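Local structure of fatty acid synthase 1, isoform A (Drosophila melanogaster, 6FN6) at residues Val1036-Arg1047 against Ala1077-Arg1088. The protein probably builds long-chain saturated fatty acids from acetyl-CoA and malonyl-CoA with NADPH, this piece being its dehydratase, enoylreductase and ketoreductase modifying region. Sequence-based numbering, arbitrary orientation.
Sequences VTATKYLDQFSR and ANSAMERICEQR
Ile1084 enters helix 1036-1047 as a knob into a hole, seated among Val1036, Thr1039, Lys1040 and Asp1043. The two helices belong to the Rossmann-type ketoreductase domain and run parallel, 9° apart with axes 10.0 Å from each other; both rest side chains on strand 1055-1060. Ile1084 divides its branches: CD1 lies 3.8 Å from Thr1039 CG2, while CG2 slides along Asp1043, 3.6 Å from its OD2. Further toward the helix N-termini, Val1036 sets its two methyls on neighbouring alanines, CG1 against Ala1080 CB at 3.8 Å and CG2 against Ala1077. Met1081, extended beyond CG, brings CE across Thr1039, whose OG1 is bonded back to Lys1035 O.

A salt-bridge network, buried at Asp1043 and Arg1088 and partly open at Arg1047, follows toward the C-terminal ends. Arg1088 turns about its CG-CD bond (chi3 61°), which folds its guanidinium back to Asp1043; NH1 gives OD1 a 2.6 Å hydrogen bond on the anti side. Arg1047 NE reaches the same OD1 at 3.1 Å from above the carboxylate plane. Arg1088 is fixed further by Pro1094 O, which accepts from NE, and by a cation-pi contact with Phe1056. An alanine in place of Asp1043 would probably leave two arginines, NE of Arg1047 and NH1 of Arg1088 being only 4.4 Å apart, without the negative charge that joins them.

The outer side is looser. Lys1040 offers little beyond its backbone and CB to Ile1084 before its extended chain leads off to solvent, and Gln1087 likewise turns its amide away. Here Arg1047 NH2 approaches Arg1088 CG obliquely, at 3.7 Å.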
ATOM      1  N   VAL A1036     -26.510 -37.291 -50.811  1.00 73.97           N
ATOM      2  CA  VAL A1036     -25.749 -38.180 -51.680  1.00 67.80           C
ATOM      3  C   VAL A1036     -25.263 -37.480 -52.950  1.00 64.91           C
ATOM      4  O   VAL A1036     -24.093 -37.581 -53.318  1.00 61.76           O
ATOM      5  CB  VAL A1036     -26.594 -39.420 -52.039  1.00 65.29           C
ATOM      6  CG1 VAL A1036     -25.880 -40.300 -53.060  1.00 64.23           C
ATOM      7  CG2 VAL A1036     -26.929 -40.213 -50.787  1.00 64.95           C
ATOM      8  N   THR A1037     -26.170 -36.770 -53.612  1.00 57.21           N
ATOM      9  CA  THR A1037     -25.899 -36.206 -54.933  1.00 57.21           C
ATOM     10  C   THR A1037     -24.830 -35.113 -54.941  1.00 46.89           C
ATOM     11  O   THR A1037     -24.066 -34.998 -55.900  1.00 42.42           O
ATOM     12  CB  THR A1037     -27.188 -35.629 -55.554  1.00 63.43           C
ATOM     13  OG1 THR A1037     -27.782 -34.687 -54.653  1.00 65.77           O
ATOM     14  CG2 THR A1037     -28.180 -36.744 -55.840  1.00 67.20           C
ATOM     15  N   ALA A1038     -24.778 -34.306 -53.888  1.00 48.00           N
ATOM     16  CA  ALA A1038     -23.759 -33.266 -53.789  1.00 43.02           C
ATOM     17  C   ALA A1038     -22.376 -33.902 -53.673  1.00 41.29           C
ATOM     18  O   ALA A1038     -21.440 -33.518 -54.372  1.00 39.04           O
ATOM     19  CB  ALA A1038     -24.029 -32.358 -52.602  1.00 40.61           C
ATOM     20  N   THR A1039     -22.263 -34.890 -52.793  1.00 48.89           N
ATOM     21  CA  THR A1039     -21.006 -35.599 -52.594  1.00 46.43           C
ATOM     22  C   THR A1039     -20.593 -36.291 -53.886  1.00 48.90           C
ATOM     23  O   THR A1039     -19.415 -36.310 -54.248  1.00 48.18           O
ATOM     24  CB  THR A1039     -21.124 -36.643 -51.468  1.00 42.35           C
ATOM     25  OG1 THR A1039     -21.654 -36.022 -50.291  1.00 43.76           O
ATOM     26  CG2 THR A1039     -19.767 -37.255 -51.149  1.00 41.97           C
ATOM     27  N   LYS A1040     -21.574 -36.853 -54.583  1.00 45.93           N
ATOM     28  CA  LYS A1040     -21.316 -37.582 -55.817  1.00 48.39           C
ATOM     29  C   LYS A1040     -20.722 -36.651 -56.875  1.00 42.52           C
ATOM     30  O   LYS A1040     -19.732 -36.985 -57.523  1.00 40.22           O
ATOM     31  CB  LYS A1040     -22.605 -38.227 -56.327  1.00 58.90           C
ATOM     32  CG  LYS A1040     -22.457 -38.986 -57.631  1.00 69.37           C
ATOM     33  CD  LYS A1040     -23.757 -39.682 -58.002  1.00 79.95           C
ATOM     34  CE  LYS A1040     -23.625 -40.471 -59.294  1.00 87.77           C
ATOM     35  NZ  LYS A1040     -24.844 -41.274 -59.582  1.00 92.39           N
ATOM     36  N   TYR A1041     -21.328 -35.479 -57.040  1.00 45.02           N
ATOM     37  CA  TYR A1041     -20.862 -34.517 -58.030  1.00 43.19           C
ATOM     38  C   TYR A1041     -19.589 -33.805 -57.574  1.00 39.18           C
ATOM     39  O   TYR A1041     -18.683 -33.572 -58.376  1.00 39.35           O
ATOM     40  CB  TYR A1041     -21.955 -33.487 -58.327  1.00 45.06           C
ATOM     41  CG  TYR A1041     -23.114 -34.017 -59.149  1.00 47.47           C
ATOM     42  CD1 TYR A1041     -22.911 -34.928 -60.181  1.00 47.50           C
ATOM     43  CD2 TYR A1041     -24.414 -33.601 -58.894  1.00 49.58           C
ATOM     44  CE1 TYR A1041     -23.969 -35.409 -60.928  1.00 48.54           C
ATOM     45  CE2 TYR A1041     -25.477 -34.077 -59.636  1.00 50.48           C
ATOM     46  CZ  TYR A1041     -25.250 -34.980 -60.650  1.00 50.10           C
ATOM     47  OH  TYR A1041     -26.312 -35.452 -61.387  1.00 51.66           O
ATOM     48  N   LEU A1042     -19.523 -33.447 -56.293  1.00 35.29           N
ATOM     49  CA  LEU A1042     -18.318 -32.832 -55.740  1.00 34.74           C
ATOM     50  C   LEU A1042     -17.123 -33.765 -55.910  1.00 34.51           C
ATOM     51  O   LEU A1042     -16.026 -33.330 -56.265  1.00 34.57           O
ATOM     52  CB  LEU A1042     -18.511 -32.482 -54.264  1.00 34.06           C
ATOM     53  CG  LEU A1042     -19.389 -31.261 -53.981  1.00 34.30           C
ATOM     54  CD1 LEU A1042     -19.734 -31.172 -52.505  1.00 33.72           C
ATOM     55  CD2 LEU A1042     -18.710 -29.992 -54.448  1.00 34.56           C
ATOM     56  N   ASP A1043     -17.347 -35.053 -55.668  1.00 40.95           N
ATOM     57  CA  ASP A1043     -16.315 -36.058 -55.873  1.00 43.88           C
ATOM     58  C   ASP A1043     -15.863 -36.049 -57.325  1.00 40.05           C
ATOM     59  O   ASP A1043     -14.671 -35.985 -57.619  1.00 36.04           O
ATOM     60  CB  ASP A1043     -16.831 -37.448 -55.493  1.00 46.31           C
ATOM     61  CG  ASP A1043     -15.963 -38.566 -56.047  1.00 49.45           C
ATOM     62  OD1 ASP A1043     -14.732 -38.377 -56.146  1.00 49.29           O
ATOM     63  OD2 ASP A1043     -16.513 -39.634 -56.391  1.00 51.07           O
ATOM     64  N   GLN A1044     -16.834 -36.100 -58.228  1.00 47.40           N
ATOM     65  CA  GLN A1044     -16.566 -36.241 -59.654  1.00 49.39           C
ATOM     66  C   GLN A1044     -15.752 -35.073 -60.217  1.00 44.64           C
ATOM     67  O   GLN A1044     -14.738 -35.281 -60.880  1.00 42.54           O
ATOM     68  CB  GLN A1044     -17.898 -36.363 -60.401  1.00 58.79           C
ATOM     69  CG  GLN A1044     -17.804 -36.352 -61.915  1.00 67.13           C
ATOM     70  CD  GLN A1044     -19.166 -36.492 -62.569  1.00 71.76           C
ATOM     71  OE1 GLN A1044     -20.142 -36.874 -61.922  1.00 71.81           O
ATOM     72  NE2 GLN A1044     -19.242 -36.167 -63.854  1.00 73.85           N
ATOM     73  N   PHE A1045     -16.183 -33.850 -59.928  1.00 47.04           N
ATOM     74  CA  PHE A1045     -15.583 -32.664 -60.535  1.00 46.96           C
ATOM     75  C   PHE A1045     -14.304 -32.207 -59.837  1.00 48.65           C
ATOM     76  O   PHE A1045     -13.464 -31.553 -60.454  1.00 51.51           O
ATOM     77  CB  PHE A1045     -16.595 -31.519 -60.549  1.00 45.85           C
ATOM     78  CG  PHE A1045     -17.770 -31.762 -61.452  1.00 46.54           C
ATOM     79  CD1 PHE A1045     -17.608 -31.788 -62.826  1.00 47.10           C
ATOM     80  CD2 PHE A1045     -19.033 -31.968 -60.928  1.00 47.13           C
ATOM     81  CE1 PHE A1045     -18.685 -32.013 -63.661  1.00 47.65           C
ATOM     82  CE2 PHE A1045     -20.114 -32.193 -61.756  1.00 48.66           C
ATOM     83  CZ  PHE A1045     -19.939 -32.217 -63.125  1.00 48.49           C
ATOM     84  N   SER A1046     -14.157 -32.536 -58.556  1.00 43.45           N
ATOM     85  CA  SER A1046     -12.950 -32.170 -57.825  1.00 40.40           C
ATOM     86  C   SER A1046     -11.741 -32.893 -58.417  1.00 40.14           C
ATOM     87  O   SER A1046     -10.630 -32.365 -58.409  1.00 44.18           O
ATOM     88  CB  SER A1046     -13.088 -32.493 -56.335  1.00 41.16           C
ATOM     89  OG  SER A1046     -13.265 -33.881 -56.117  1.00 43.79           O
ATOM     90  N   ARG A1047     -11.967 -34.100 -58.927  1.00 36.15           N
ATOM     91  CA  ARG A1047     -10.908 -34.878 -59.570  1.00 36.67           C
ATOM     92  C   ARG A1047     -10.269 -34.088 -60.706  1.00 37.90           C
ATOM     93  O   ARG A1047      -9.071 -34.199 -60.950  1.00 38.15           O
ATOM     94  CB  ARG A1047     -11.450 -36.207 -60.104  1.00 36.89           C
ATOM     95  CG  ARG A1047     -11.945 -37.166 -59.035  1.00 36.14           C
ATOM     96  CD  ARG A1047     -12.466 -38.447 -59.657  1.00 36.53           C
ATOM     97  NE  ARG A1047     -13.156 -39.299 -58.691  1.00 37.49           N
ATOM     98  CZ  ARG A1047     -13.296 -40.618 -58.817  1.00 37.70           C
ATOM     99  NH1 ARG A1047     -12.786 -41.252 -59.866  1.00 37.01           N
ATOM    100  NH2 ARG A1047     -13.942 -41.307 -57.886  1.00 38.50           N
ATOM    101  N   ALA A1077     -27.753 -43.201 -47.315  1.00 51.40           N
ATOM    102  CA  ALA A1077     -26.891 -42.065 -47.614  1.00 49.19           C
ATOM    103  C   ALA A1077     -25.485 -42.364 -47.109  1.00 46.99           C
ATOM    104  O   ALA A1077     -24.495 -42.032 -47.762  1.00 45.65           O
ATOM    105  CB  ALA A1077     -27.434 -40.795 -46.987  1.00 49.84           C
ATOM    106  N   ASN A1078     -25.403 -42.996 -45.941  1.00 47.41           N
ATOM    107  CA  ASN A1078     -24.119 -43.420 -45.393  1.00 47.99           C
ATOM    108  C   ASN A1078     -23.457 -44.425 -46.328  1.00 45.48           C
ATOM    109  O   ASN A1078     -22.299 -44.264 -46.712  1.00 44.28           O
ATOM    110  CB  ASN A1078     -24.294 -44.040 -44.005  1.00 50.98           C
ATOM    111  CG  ASN A1078     -24.580 -43.009 -42.934  1.00 50.71           C
ATOM    112  OD1 ASN A1078     -24.427 -41.809 -43.156  1.00 49.54           O
ATOM    113  ND2 ASN A1078     -25.000 -43.474 -41.764  1.00 49.93           N
ATOM    114  N   SER A1079     -24.204 -45.462 -46.691  1.00 45.16           N
ATOM    115  CA  SER A1079     -23.700 -46.494 -47.588  1.00 44.77           C
ATOM    116  C   SER A1079     -23.107 -45.866 -48.844  1.00 42.51           C
ATOM    117  O   SER A1079     -22.034 -46.257 -49.299  1.00 41.90           O
ATOM    118  CB  SER A1079     -24.814 -47.471 -47.961  1.00 45.70           C
ATOM    119  OG  SER A1079     -24.340 -48.462 -48.856  1.00 46.48           O
ATOM    120  N   ALA A1080     -23.816 -44.888 -49.394  1.00 37.54           N
ATOM    121  CA  ALA A1080     -23.370 -44.195 -50.595  1.00 38.24           C
ATOM    122  C   ALA A1080     -22.051 -43.454 -50.358  1.00 39.17           C
ATOM    123  O   ALA A1080     -21.110 -43.581 -51.141  1.00 36.16           O
ATOM    124  CB  ALA A1080     -24.441 -43.229 -51.067  1.00 38.49           C
ATOM    125  N   MET A1081     -21.991 -42.672 -49.283  1.00 48.61           N
ATOM    126  CA  MET A1081     -20.787 -41.909 -48.958  1.00 49.18           C
ATOM    127  C   MET A1081     -19.597 -42.832 -48.713  1.00 46.33           C
ATOM    128  O   MET A1081     -18.463 -42.505 -49.066  1.00 44.52           O
ATOM    129  CB  MET A1081     -21.024 -41.029 -47.731  1.00 51.29           C
ATOM    130  CG  MET A1081     -21.912 -39.829 -48.002  1.00 49.46           C
ATOM    131  SD  MET A1081     -22.077 -38.759 -46.565  1.00 49.74           S
ATOM    132  CE  MET A1081     -23.197 -37.516 -47.198  1.00 49.60           C
ATOM    133  N   GLU A1082     -19.862 -43.972 -48.083  1.00 41.61           N
ATOM    134  CA  GLU A1082     -18.838 -44.984 -47.852  1.00 41.61           C
ATOM    135  C   GLU A1082     -18.215 -45.423 -49.169  1.00 40.95           C
ATOM    136  O   GLU A1082     -16.995 -45.479 -49.309  1.00 40.58           O
ATOM    137  CB  GLU A1082     -19.429 -46.197 -47.128  1.00 42.03           C
ATOM    138  CG  GLU A1082     -19.801 -45.945 -45.675  1.00 45.40           C
ATOM    139  CD  GLU A1082     -20.616 -47.079 -45.080  1.00 48.21           C
ATOM    140  OE1 GLU A1082     -20.726 -48.139 -45.734  1.00 50.28           O
ATOM    141  OE2 GLU A1082     -21.149 -46.907 -43.960  1.00 47.99           O
ATOM    142  N   ARG A1083     -19.072 -45.732 -50.135  1.00 40.15           N
ATOM    143  CA  ARG A1083     -18.624 -46.234 -51.427  1.00 43.50           C
ATOM    144  C   ARG A1083     -17.863 -45.150 -52.190  1.00 39.90           C
ATOM    145  O   ARG A1083     -16.834 -45.419 -52.806  1.00 41.64           O
ATOM    146  CB  ARG A1083     -19.822 -46.720 -52.248  1.00 44.05           C
ATOM    147  CG  ARG A1083     -19.470 -47.666 -53.381  1.00 46.75           C
ATOM    148  CD  ARG A1083     -19.052 -49.021 -52.832  1.00 51.87           C
ATOM    149  NE  ARG A1083     -18.981 -50.050 -53.870  1.00 57.05           N
ATOM    150  CZ  ARG A1083     -17.862 -50.461 -54.459  1.00 62.22           C
ATOM    151  NH1 ARG A1083     -16.685 -49.936 -54.131  1.00 62.70           N
ATOM    152  NH2 ARG A1083     -17.920 -51.407 -55.385  1.00 65.96           N
ATOM    153  N   ILE A1084     -18.384 -43.928 -52.157  1.00 39.72           N
ATOM    154  CA  ILE A1084     -17.737 -42.804 -52.823  1.00 37.68           C
ATOM    155  C   ILE A1084     -16.280 -42.666 -52.381  1.00 37.99           C
ATOM    156  O   ILE A1084     -15.385 -42.489 -53.206  1.00 37.24           O
ATOM    157  CB  ILE A1084     -18.512 -41.500 -52.569  1.00 36.16           C
ATOM    158  CG1 ILE A1084     -19.868 -41.555 -53.273  1.00 36.70           C
ATOM    159  CG2 ILE A1084     -17.699 -40.288 -53.041  1.00 36.75           C
ATOM    160  CD1 ILE A1084     -20.787 -40.379 -52.968  1.00 37.35           C
ATOM    161  N   CYS A1085     -16.047 -42.746 -51.076  1.00 37.82           N
ATOM    162  CA  CYS A1085     -14.706 -42.573 -50.536  1.00 36.98           C
ATOM    163  C   CYS A1085     -13.829 -43.774 -50.860  1.00 37.70           C
ATOM    164  O   CYS A1085     -12.640 -43.621 -51.137  1.00 36.88           O
ATOM    165  CB  CYS A1085     -14.770 -42.333 -49.029  1.00 39.29           C
ATOM    166  SG  CYS A1085     -15.570 -40.761 -48.610  1.00 40.01           S
ATOM    167  N   GLU A1086     -14.413 -44.967 -50.815  1.00 41.34           N
ATOM    168  CA  GLU A1086     -13.686 -46.175 -51.178  1.00 46.79           C
ATOM    169  C   GLU A1086     -13.266 -46.105 -52.640  1.00 44.47           C
ATOM    170  O   GLU A1086     -12.113 -46.360 -52.982  1.00 44.87           O
ATOM    171  CB  GLU A1086     -14.539 -47.423 -50.944  1.00 55.77           C
ATOM    172  CG  GLU A1086     -13.786 -48.728 -51.177  1.00 59.75           C
ATOM    173  CD  GLU A1086     -14.674 -49.955 -51.075  1.00 62.79           C
ATOM    174  OE1 GLU A1086     -15.893 -49.835 -51.322  1.00 63.86           O
ATOM    175  OE2 GLU A1086     -14.150 -51.043 -50.753  1.00 64.15           O
ATOM    176  N   GLN A1087     -14.213 -45.746 -53.497  1.00 44.16           N
ATOM    177  CA  GLN A1087     -13.963 -45.671 -54.928  1.00 47.18           C
ATOM    178  C   GLN A1087     -12.889 -44.632 -55.224  1.00 41.61           C
ATOM    179  O   GLN A1087     -12.007 -44.854 -56.054  1.00 40.98           O
ATOM    180  CB  GLN A1087     -15.255 -45.332 -55.678  1.00 55.56           C
ATOM    181  CG  GLN A1087     -16.247 -46.483 -55.755  1.00 65.38           C
ATOM    182  CD  GLN A1087     -15.757 -47.628 -56.620  1.00 71.24           C
ATOM    183  OE1 GLN A1087     -15.020 -48.500 -56.159  1.00 73.45           O
ATOM    184  NE2 GLN A1087     -16.170 -47.633 -57.881  1.00 73.46           N
ATOM    185  N   ARG A1088     -12.975 -43.491 -54.547  1.00 38.07           N
ATOM    186  CA  ARG A1088     -11.996 -42.427 -54.715  1.00 35.46           C
ATOM    187  C   ARG A1088     -10.578 -42.948 -54.460  1.00 35.35           C
ATOM    188  O   ARG A1088      -9.666 -42.699 -55.247  1.00 35.74           O
ATOM    189  CB  ARG A1088     -12.316 -41.255 -53.786  1.00 34.43           C
ATOM    190  CG  ARG A1088     -13.408 -40.323 -54.311  1.00 34.16           C
ATOM    191  CD  ARG A1088     -13.658 -39.158 -53.350  1.00 33.50           C
ATOM    192  NE  ARG A1088     -12.464 -38.333 -53.167  1.00 33.28           N
ATOM    193  CZ  ARG A1088     -12.135 -37.297 -53.933  1.00 33.44           C
ATOM    194  NH1 ARG A1088     -12.909 -36.930 -54.945  1.00 33.82           N
ATOM    195  NH2 ARG A1088     -11.023 -36.621 -53.685  1.00 33.35           N
TER